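Local coordinates for protein cycloalternan-forming enzyme (Listeria monocytogenes serovar 1/2a, PDB 5F7U) that is a multidomain enzyme of glycoside hydrolase family 31, with a TIM barrel flanked by beta-sandwich domains, among them a family 6 carbohydrate-binding module, at residues Asp14-Thr19 / Glu268-Asn273; Val127-Asp132 / Tyr178-Thr183; Phe879-Thr884 / His938-Ala943. The protein carries 1 engineered substitution. All coordinates share one frame; numbering follows the deposited sequence. Where two conformers were deposited one is given.

Contact 1 (Asp14-Thr19 / Glu268-Asn273). With GLC (alpha-D-glucopyranose), chain F.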
loop_
_atom_site.group_PDB
_atom_site.type_symbol
_atom_site.label_atom_id
_atom_site.label_comp_id
_atom_site.label_asym_id
_atom_site.label_seq_id
_atom_site.Cartn_x
_atom_site.Cartn_y
_atom_site.Cartn_z
ATOM N N ASP A 14 15.360 -24.758 -11.918
ATOM C CA ASP A 14 14.027 -24.177 -11.834
ATOM C C ASP A 14 14.020 -22.692 -12.212
ATOM O O ASP A 14 12.989 -22.024 -12.072
ATOM C CB ASP A 14 13.455 -24.376 -10.425
ATOM C CG ASP A 14 13.192 -25.829 -10.109
ATOM O OD1 ASP A 14 12.674 -26.556 -10.982
ATOM O OD2 ASP A 14 13.496 -26.260 -8.979
ATOM N N ASP A 15 15.165 -22.189 -12.678
ATOM C CA ASP A 15 15.348 -20.763 -12.998
ATOM C C ASP A 15 15.080 -19.847 -11.781
ATOM O O ASP A 15 14.644 -18.703 -11.927
ATOM C CB ASP A 15 14.440 -20.367 -14.179
ATOM C CG ASP A 15 14.914 -19.114 -14.897
ATOM O OD1 ASP A 15 16.120 -18.954 -15.103
ATOM O OD2 ASP A 15 14.042 -18.295 -15.229
ATOM N N ASP A 16 15.349 -20.353 -10.585
ATOM C CA ASP A 16 15.093 -19.572 -9.376
ATOM C C ASP A 16 16.085 -18.406 -9.328
ATOM O O ASP A 16 17.269 -18.585 -9.665
ATOM C CB ASP A 16 15.212 -20.469 -8.142
ATOM C CG ASP A 16 14.680 -19.796 -6.897
ATOM O OD1 ASP A 16 13.467 -19.852 -6.616
ATOM O OD2 ASP A 16 15.485 -19.187 -6.192
ATOM N N LEU A 17 15.611 -17.218 -8.948
ATOM C CA LEU A 17 16.511 -16.055 -8.854
ATOM C C LEU A 17 17.541 -16.223 -7.736
ATOM O O LEU A 17 18.657 -15.725 -7.847
ATOM C CB LEU A 17 15.736 -14.750 -8.603
ATOM C CG LEU A 17 16.504 -13.418 -8.665
ATOM C CD1 LEU A 17 17.140 -13.212 -10.041
ATOM C CD2 LEU A 17 15.597 -12.259 -8.296
ATOM N N TYR A 18 17.142 -16.882 -6.656
ATOM C CA TYR A 18 17.896 -16.812 -5.401
ATOM C C TYR A 18 18.773 -18.024 -5.172
ATOM O O TYR A 18 19.761 -17.941 -4.419
ATOM C CB TYR A 18 16.934 -16.621 -4.228
ATOM C CG TYR A 18 16.121 -15.336 -4.322
ATOM C CD1 TYR A 18 16.748 -14.078 -4.332
ATOM C CD2 TYR A 18 14.717 -15.379 -4.386
ATOM C CE1 TYR A 18 16.004 -12.903 -4.419
ATOM C CE2 TYR A 18 13.968 -14.214 -4.456
ATOM C CZ TYR A 18 14.615 -12.985 -4.490
ATOM O OH TYR A 18 13.888 -11.841 -4.571
ATOM N N THR A 19 18.419 -19.142 -5.797
ATOM C CA THR A 19 19.133 -20.413 -5.568
ATOM C C THR A 19 19.402 -21.135 -6.881
ATOM O O THR A 19 18.835 -20.789 -7.923
ATOM C CB THR A 19 18.374 -21.396 -4.643
ATOM O OG1 THR A 19 17.167 -21.852 -5.267
ATOM C CG2 THR A 19 18.026 -20.783 -3.288
ATOM N N GLU A 268 14.905 -6.205 -6.795
ATOM C CA GLU A 268 14.527 -7.240 -7.763
ATOM C C GLU A 268 13.020 -7.202 -7.972
ATOM O O GLU A 268 12.265 -7.304 -6.999
ATOM C CB GLU A 268 14.881 -8.637 -7.229
ATOM C CG GLU A 268 16.320 -8.808 -6.789
ATOM C CD GLU A 268 17.357 -8.575 -7.879
ATOM O OE1 GLU A 268 17.064 -8.659 -9.096
ATOM O OE2 GLU A 268 18.524 -8.333 -7.503
ATOM N N THR A 269 12.600 -7.078 -9.230
ATOM C CA THR A 269 11.200 -7.188 -9.579
ATOM C C THR A 269 10.917 -8.674 -9.810
ATOM O O THR A 269 11.052 -9.195 -10.913
ATOM C CB THR A 269 10.842 -6.356 -10.824
ATOM O OG1 THR A 269 11.412 -5.045 -10.693
ATOM C CG2 THR A 269 9.304 -6.226 -10.942
ATOM N N TYR A 270 10.564 -9.352 -8.732
ATOM C CA TYR A 270 10.487 -10.809 -8.753
ATOM C C TYR A 270 9.560 -11.229 -7.631
ATOM O O TYR A 270 9.889 -11.060 -6.443
ATOM C CB TYR A 270 11.889 -11.383 -8.489
ATOM C CG TYR A 270 12.015 -12.878 -8.672
ATOM C CD1 TYR A 270 12.108 -13.445 -9.965
ATOM C CD2 TYR A 270 12.120 -13.728 -7.560
ATOM C CE1 TYR A 270 12.265 -14.817 -10.137
ATOM C CE2 TYR A 270 12.281 -15.094 -7.723
ATOM C CZ TYR A 270 12.348 -15.634 -9.002
ATOM O OH TYR A 270 12.519 -16.995 -9.135
ATOM N N VAL A 271 8.420 -11.801 -7.988
ATOM C CA VAL A 271 7.485 -12.269 -6.959
ATOM C C VAL A 271 8.046 -13.519 -6.280
ATOM O O VAL A 271 8.631 -14.395 -6.936
ATOM C CB VAL A 271 6.058 -12.533 -7.507
ATOM C CG1 VAL A 271 5.457 -11.251 -8.112
ATOM C CG2 VAL A 271 6.013 -13.704 -8.494
ATOM N N TYR A 272 7.873 -13.595 -4.963
ATOM C CA TYR A 272 8.407 -14.728 -4.225
ATOM C C TYR A 272 7.623 -14.934 -2.947
ATOM O O TYR A 272 7.185 -13.965 -2.326
ATOM C CB TYR A 272 9.905 -14.527 -3.938
ATOM C CG TYR A 272 10.619 -15.791 -3.551
ATOM C CD1 TYR A 272 11.134 -16.667 -4.522
ATOM C CD2 TYR A 272 10.789 -16.103 -2.216
ATOM C CE1 TYR A 272 11.801 -17.838 -4.139
ATOM C CE2 TYR A 272 11.427 -17.258 -1.822
ATOM C CZ TYR A 272 11.931 -18.114 -2.774
ATOM O OH TYR A 272 12.560 -19.243 -2.285
ATOM N N ASN A 273 7.415 -16.202 -2.594
ATOM C CA ASN A 273 6.777 -16.541 -1.321
ATOM C C ASN A 273 7.852 -16.739 -0.231
ATOM O O ASN A 273 8.404 -17.845 -0.085
ATOM C CB ASN A 273 5.867 -17.788 -1.480
ATOM C CG ASN A 273 5.331 -18.293 -0.135
ATOM O OD1 ASN A 273 5.338 -17.560 0.838
ATOM N ND2 ASN A 273 4.896 -19.552 -0.080
HETATM C C1 GLC F . 3.846 -21.993 4.344
HETATM C C2 GLC F . 3.310 -21.461 3.009
HETATM C C3 GLC F . 2.454 -20.202 3.205
HETATM C C4 GLC F . 1.281 -20.481 4.154
HETATM C C5 GLC F . 1.876 -21.038 5.469
HETATM C C6 GLC F . 0.824 -21.460 6.484
HETATM O O1 GLC F . 4.859 -21.117 4.858
HETATM O O2 GLC F . 4.411 -21.161 2.151
HETATM O O3 GLC F . 2.007 -19.734 1.934
HETATM O O4 GLC F . 0.537 -19.277 4.458
HETATM O O5 GLC F . 2.786 -22.149 5.307
HETATM O O6 GLC F . 0.864 -20.433 7.471
HETATM O O HOH W 1 12.006 -17.937 -11.585
HETATM O O HOH W 2 14.879 -19.796 -3.467
HETATM O O HOH W 3 11.253 -11.254 -4.030
#
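The irregular loop 14-19 lies beside the end of strand 266-269 and the extended chain that follows it; even the nearest CA atoms, those of Leu17 and Tyr270, are 8.0 Å apart, so side chains bridge the gap. Tyr270 CG stands anti to its backbone N (chi1 -172°), which brings the ring against Leu17: Leu17 CB lies over one face, 3.6 Å from the Tyr270 ring centroid, while Leu17 CD2 reaches back to Tyr270 CB and to the bent chain of Glu268. At the ring's tip, Tyr270 OH accepts from Leu17 N at 3.1 Å, and a water joins the same hydroxyl to Asp15 O. Tyr18 points an edge at the face of Tyr272, the planes 89° apart and Tyr18 CE2 3.7 Å from Tyr272 CD1. Tyr270 in turn presents its edge to the face of Tyr18 in an offset T-shaped pair, and Arg283 makes a cation-pi contact with Tyr18. Asp16 OD2 accepts from Tyr18 N at 2.9 Å and also from Thr19 N; Asp16 OD1 receives Trp543 NE1. The result is a three-tyrosine aromatic cluster beside an Asx turn, joining the Lmo2446-like N-terminal region to the mutarotase-like domain, next to Asn273 of a glycan pocket.

Contact 2 (Val127-Asp132 / Tyr178-Thr183)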
loop_
_atom_site.group_PDB
_atom_site.type_symbol
_atom_site.label_atom_id
_atom_site.label_comp_id
_atom_site.label_asym_id
_atom_site.label_seq_id
_atom_site.Cartn_x
_atom_site.Cartn_y
_atom_site.Cartn_z
ATOM N N VAL A 127 16.324 12.404 -36.982
ATOM C CA VAL A 127 15.073 12.509 -36.243
ATOM C C VAL A 127 13.952 12.518 -37.289
ATOM O O VAL A 127 14.001 13.292 -38.244
ATOM C CB VAL A 127 15.030 13.828 -35.414
ATOM C CG1 VAL A 127 13.703 13.992 -34.679
ATOM C CG2 VAL A 127 16.187 13.894 -34.432
ATOM N N VAL A 128 12.963 11.647 -37.114
ATOM C CA VAL A 128 11.796 11.603 -38.000
ATOM C C VAL A 128 10.553 11.864 -37.137
ATOM O O VAL A 128 10.244 11.095 -36.229
ATOM C CB VAL A 128 11.677 10.241 -38.723
ATOM C CG1 VAL A 128 10.453 10.230 -39.623
ATOM C CG2 VAL A 128 12.935 9.934 -39.538
ATOM N N ASP A 129 9.865 12.972 -37.407
ATOM C CA ASP A 129 8.683 13.319 -36.637
ATOM C C ASP A 129 7.468 12.894 -37.439
ATOM O O ASP A 129 7.188 13.447 -38.518
ATOM C CB ASP A 129 8.658 14.821 -36.328
ATOM C CG ASP A 129 7.427 15.241 -35.533
ATOM O OD1 ASP A 129 6.531 14.395 -35.273
ATOM O OD2 ASP A 129 7.358 16.429 -35.181
ATOM N N ASN A 130 6.769 11.894 -36.916
ATOM C CA ASN A 130 5.609 11.333 -37.609
ATOM C C ASN A 130 4.267 11.899 -37.120
ATOM O O ASN A 130 3.208 11.401 -37.510
ATOM C CB ASN A 130 5.627 9.804 -37.518
ATOM C CG ASN A 130 6.789 9.188 -38.282
ATOM O OD1 ASN A 130 7.619 8.456 -37.697
ATOM N ND2 ASN A 130 6.884 9.491 -39.553
ATOM N N GLY A 131 4.298 12.915 -36.266
ATOM C CA GLY A 131 3.068 13.599 -35.854
ATOM C C GLY A 131 2.435 13.039 -34.590
ATOM O O GLY A 131 1.964 13.808 -33.747
ATOM N N ASP A 132 2.424 11.713 -34.439
ATOM C CA ASP A 132 1.897 11.072 -33.224
ATOM C C ASP A 132 3.003 10.282 -32.521
ATOM O O ASP A 132 2.749 9.511 -31.579
ATOM C CB ASP A 132 0.716 10.148 -33.575
ATOM C CG ASP A 132 1.089 9.035 -34.576
ATOM O OD1 ASP A 132 2.234 8.990 -35.092
ATOM O OD2 ASP A 132 0.209 8.185 -34.857
ATOM N N TYR A 178 2.725 18.160 -29.271
ATOM C CA TYR A 178 4.116 18.483 -28.987
ATOM C C TYR A 178 4.705 19.322 -30.114
ATOM O O TYR A 178 4.152 19.372 -31.220
ATOM C CB TYR A 178 4.946 17.200 -28.746
ATOM C CG TYR A 178 4.980 16.250 -29.924
ATOM C CD1 TYR A 178 5.903 16.432 -30.969
ATOM C CD2 TYR A 178 4.098 15.164 -29.996
ATOM C CE1 TYR A 178 5.924 15.569 -32.062
ATOM C CE2 TYR A 178 4.116 14.277 -31.083
ATOM C CZ TYR A 178 5.041 14.482 -32.101
ATOM O OH TYR A 178 5.098 13.643 -33.186
ATOM N N THR A 179 5.820 19.988 -29.829
ATOM C CA THR A 179 6.587 20.675 -30.858
ATOM C C THR A 179 8.030 20.201 -30.799
ATOM O O THR A 179 8.498 19.719 -29.765
ATOM C CB THR A 179 6.468 22.213 -30.771
ATOM O OG1 THR A 179 6.885 22.658 -29.482
ATOM C CG2 THR A 179 5.039 22.645 -30.958
ATOM N N VAL A 180 8.720 20.291 -31.930
ATOM C CA VAL A 180 10.078 19.771 -32.041
ATOM C C VAL A 180 10.967 20.905 -32.526
ATOM O O VAL A 180 10.590 21.639 -33.453
ATOM C CB VAL A 180 10.162 18.581 -33.035
ATOM C CG1 VAL A 180 11.579 18.032 -33.144
ATOM C CG2 VAL A 180 9.217 17.459 -32.636
ATOM N N GLU A 181 12.131 21.033 -31.898
ATOM C CA GLU A 181 13.196 21.906 -32.361
ATOM C C GLU A 181 14.407 21.020 -32.629
ATOM O O GLU A 181 15.091 20.594 -31.693
ATOM C CB GLU A 181 13.505 22.965 -31.302
ATOM C CG GLU A 181 14.612 23.935 -31.680
ATOM C CD GLU A 181 14.174 25.008 -32.667
ATOM O OE1 GLU A 181 13.058 24.916 -33.226
ATOM O OE2 GLU A 181 14.957 25.957 -32.882
ATOM N N ASP A 182 14.635 20.710 -33.904
ATOM C CA ASP A 182 15.691 19.789 -34.324
ATOM C C ASP A 182 16.859 20.594 -34.874
ATOM O O ASP A 182 16.681 21.423 -35.769
ATOM C CB ASP A 182 15.127 18.834 -35.384
ATOM C CG ASP A 182 16.083 17.726 -35.764
ATOM O OD1 ASP A 182 17.091 17.512 -35.057
ATOM O OD2 ASP A 182 15.803 17.031 -36.766
ATOM N N THR A 183 18.044 20.371 -34.309
ATOM C CA THR A 183 19.269 21.075 -34.719
ATOM C C THR A 183 20.383 20.051 -34.960
ATOM O O THR A 183 20.197 18.863 -34.708
ATOM C CB THR A 183 19.733 22.117 -33.662
ATOM O OG1 THR A 183 20.348 21.448 -32.551
ATOM C CG2 THR A 183 18.570 22.984 -33.163
HETATM O O HOH W 4 17.427 15.011 -37.861
#
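Two strand ends face each other in an arrangement consistent with the beta-sandwich of the mutarotase-like domain of family 31 enzymes, and an Asx turn ends one of them. Segments 127-132 and 178-183 run 168° apart, with Val127 and Asp182 CA atoms 7.6 Å from each other: too far for backbone pairing, so each strand bonds to its own neighbour, 134-140 or 186-190, and side chains fill the space between.

Apolar contact is modest and mixed with carboxylates. Val127 and Asp182 meet tip to tip, Val127 CB lying 3.6 Å from Asp182 OD2, and both side chains also rest on Val187 of strand 186-190. Val180 slides past Asp129, its CG2 reaching Asp129 OD2 at 3.3 Å.

Among the charged and solvent-linked groups, Asp182 OD1 forms a salt bridge with Lys200, and a water donates to Asp182 OD2 while accepting from Val127 N, linking the two segments at their Val127/Asp182 end.

The direct hydrogen bonding centres on Asp129. Its carboxylate, anti to the backbone N, meets the edge of the Tyr178 ring, which is held in the crowded position between its own N and carbonyl carbon (chi1 61°). Tyr178 OH also takes a weak bond from Ser133 N. Gly131 turns the chain at a positive phi of 92°, where a CB would press on Asn130 O. Asp129 OD1 is gripped twice, from above its carboxylate plane both times: by Gly131 N at 2.9 Å and by Tyr178 OH at 2.6 Å.

Contact 3 (Phe879-Thr884 / His938-Ala943). With MG (magnesium ion), chain G.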
loop_
_atom_site.group_PDB
_atom_site.type_symbol
_atom_site.label_atom_id
_atom_site.label_comp_id
_atom_site.label_asym_id
_atom_site.label_seq_id
_atom_site.Cartn_x
_atom_site.Cartn_y
_atom_site.Cartn_z
ATOM N N PHE A 879 -14.755 23.398 14.513
ATOM C CA PHE A 879 -13.702 23.781 15.475
ATOM C C PHE A 879 -13.672 25.306 15.538
ATOM O O PHE A 879 -13.340 25.962 14.543
ATOM C CB PHE A 879 -12.359 23.201 15.005
ATOM C CG PHE A 879 -11.241 23.260 16.022
ATOM C CD1 PHE A 879 -11.369 22.671 17.291
ATOM C CD2 PHE A 879 -10.003 23.833 15.669
ATOM C CE1 PHE A 879 -10.298 22.678 18.202
ATOM C CE2 PHE A 879 -8.948 23.859 16.577
ATOM C CZ PHE A 879 -9.085 23.272 17.835
ATOM N N SER A 880 -14.071 25.872 16.677
ATOM C CA SER A 880 -14.161 27.336 16.834
ATOM C C SER A 880 -14.505 27.680 18.259
ATOM O O SER A 880 -14.850 26.802 19.041
ATOM C CB SER A 880 -15.265 27.929 15.930
ATOM O OG SER A 880 -16.566 27.677 16.466
ATOM N N THR A 881 -14.441 28.971 18.590
ATOM C CA THR A 881 -15.017 29.433 19.858
ATOM C C THR A 881 -16.548 29.419 19.762
ATOM O O THR A 881 -17.105 29.195 18.685
ATOM C CB THR A 881 -14.530 30.837 20.236
ATOM O OG1 THR A 881 -14.908 31.751 19.201
ATOM C CG2 THR A 881 -13.020 30.837 20.431
ATOM N N GLU A 882 -17.214 29.685 20.883
ATOM C CA GLU A 882 -18.680 29.625 20.944
ATOM C C GLU A 882 -19.363 30.733 20.139
ATOM O O GLU A 882 -19.101 31.908 20.396
ATOM C CB GLU A 882 -19.155 29.698 22.392
ATOM C CG GLU A 882 -20.653 29.448 22.539
ATOM C CD GLU A 882 -21.092 29.270 23.983
ATOM O OE1 GLU A 882 -20.301 29.581 24.892
ATOM O OE2 GLU A 882 -22.236 28.825 24.207
ATOM N N PRO A 883 -20.271 30.369 19.207
ATOM C CA PRO A 883 -21.014 31.399 18.462
ATOM C C PRO A 883 -21.921 32.253 19.334
ATOM O O PRO A 883 -22.329 31.827 20.428
ATOM C CB PRO A 883 -21.905 30.585 17.507
ATOM C CG PRO A 883 -21.305 29.234 17.453
ATOM C CD PRO A 883 -20.695 29.009 18.811
ATOM N N THR A 884 -22.230 33.445 18.836
ATOM C CA THR A 884 -23.269 34.282 19.432
ATOM C C THR A 884 -24.636 33.976 18.813
ATOM O O THR A 884 -25.668 34.202 19.442
ATOM C CB THR A 884 -22.946 35.780 19.301
ATOM O OG1 THR A 884 -22.679 36.098 17.933
ATOM C CG2 THR A 884 -21.720 36.128 20.138
ATOM N N HIS A 938 -11.152 31.553 15.818
ATOM C CA HIS A 938 -10.336 30.332 15.840
ATOM C C HIS A 938 -10.416 29.719 17.237
ATOM O O HIS A 938 -10.436 30.445 18.237
ATOM C CB HIS A 938 -8.884 30.639 15.459
ATOM C CG HIS A 938 -8.023 29.415 15.345
ATOM N ND1 HIS A 938 -7.584 28.707 16.445
ATOM C CD2 HIS A 938 -7.513 28.785 14.263
ATOM C CE1 HIS A 938 -6.842 27.690 16.041
ATOM N NE2 HIS A 938 -6.779 27.718 14.725
ATOM N N ALA A 939 -10.484 28.384 17.317
ATOM C CA ALA A 939 -10.675 27.729 18.611
ATOM C C ALA A 939 -9.549 28.079 19.585
ATOM O O ALA A 939 -8.443 28.408 19.144
ATOM C CB ALA A 939 -10.782 26.221 18.438
ATOM N N PRO A 940 -9.820 28.022 20.910
ATOM C CA PRO A 940 -8.780 28.431 21.847
ATOM C C PRO A 940 -7.553 27.519 21.804
ATOM O O PRO A 940 -7.656 26.343 21.410
ATOM C CB PRO A 940 -9.453 28.279 23.220
ATOM C CG PRO A 940 -10.918 28.374 22.936
ATOM C CD PRO A 940 -11.083 27.709 21.605
ATOM N N TYR A 941 -6.407 28.098 22.171
ATOM C CA TYR A 941 -5.199 27.350 22.502
ATOM C C TYR A 941 -5.244 27.100 24.009
ATOM O O TYR A 941 -5.083 28.033 24.806
ATOM C CB TYR A 941 -3.956 28.185 22.149
ATOM C CG TYR A 941 -3.746 28.353 20.663
ATOM C CD1 TYR A 941 -4.451 29.323 19.930
ATOM C CD2 TYR A 941 -2.856 27.515 19.981
ATOM C CE1 TYR A 941 -4.264 29.460 18.555
ATOM C CE2 TYR A 941 -2.641 27.657 18.622
ATOM C CZ TYR A 941 -3.365 28.610 17.909
ATOM O OH TYR A 941 -3.138 28.723 16.547
ATOM N N GLU A 942 -5.471 25.848 24.396
ATOM C CA GLU A 942 -5.682 25.521 25.810
ATOM C C GLU A 942 -4.371 25.577 26.581
ATOM O O GLU A 942 -3.347 24.997 26.150
ATOM C CB GLU A 942 -6.349 24.142 25.966
ATOM C CG GLU A 942 -7.766 24.065 25.402
ATOM C CD GLU A 942 -8.744 25.029 26.061
ATOM O OE1 GLU A 942 -8.526 25.465 27.231
ATOM O OE2 GLU A 942 -9.773 25.333 25.402
ATOM N N ALA A 943 -4.391 26.284 27.716
ATOM C CA ALA A 943 -3.195 26.408 28.537
ATOM C C ALA A 943 -2.709 25.044 29.039
ATOM O O ALA A 943 -1.504 24.809 29.142
ATOM C CB ALA A 943 -3.430 27.370 29.697
HETATM MG MG MG G . -8.551 25.221 29.429
HETATM O O HOH W 5 -10.700 27.123 14.765
#
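This is a buried, mainly apolar contact between two connecting segments at a domain boundary: 879-884 leaves strand 874-879, whereas the segment 938-943 leads into short strand 941-942 at the start of the family 6 carbohydrate-binding module. The backbones touch, with the CA atoms of Ser880 and Ala939 3.9 Å apart. Ala939 carries the contact. Its CB sits almost squarely over the centre of the Phe879 ring, 3.4 Å from the centroid and 9° off the ring normal, a close CH-pi contact in which the methyl lies near all six ring carbons. Phe879 comes to this position with CG anti to the backbone N (chi1 -168°), and its ring also rests on Leu917 of strand 917-922. Beside it, Thr881 CG2 approaches His938 O at 3.4 Å and crosses obliquely to Pro940 CD, while Thr881 OG1 turns to the backbone N of Asn937. Next to this, a water joins the two backbones, donating to Phe879 O and accepting from Ala939 N.

Beyond Pro940 the chain enters the beta-sandwich of the module, where strand 941-942 pairs antiparallel with strand 1054-1062. Here Glu942 binds the magnesium ion through OE1 at 2.2 Å, with Glu944, Thr961 O, Gly964 O and Asp1057 also among the ligands; its other oxygen, OE2, is hydrogen-bonded to Asn916 of the preceding domain.

Ser880 OG donates in the carbonyl plane to Thr881 O at 2.7 Å and is also hydrogen-bonded to Thr918 OG1. Both nitrogens of His938 are hydrogen-bonded: NE2 to Glu767, and ND1 to Ala939 O at 2.8 Å, the acceptor lying close to the imidazole plane.

Overall arrangement
The centres of contacts 1 and 2 lie 42 Å apart; the centre of contact 3 is 58 Å from that of contact 1 and 60 Å from that of contact 2. Along the chain contact 2 falls within the span bridged by contact 1, while contact 3 follows both. Contact 3 is buried, contact 1 partly so, and contact 2 lies on the surface. The chemistry follows this gradient: methyl-on-ring packing with one bridging water in contact 3, edge-to-face tyrosines with a backbone donor and waters in contact 1, and carboxylates with a phenol in contact 2. Contacts 1 and 3 join different domains, and their segments carry a residue of a glycan pocket and of a magnesium site, respectively.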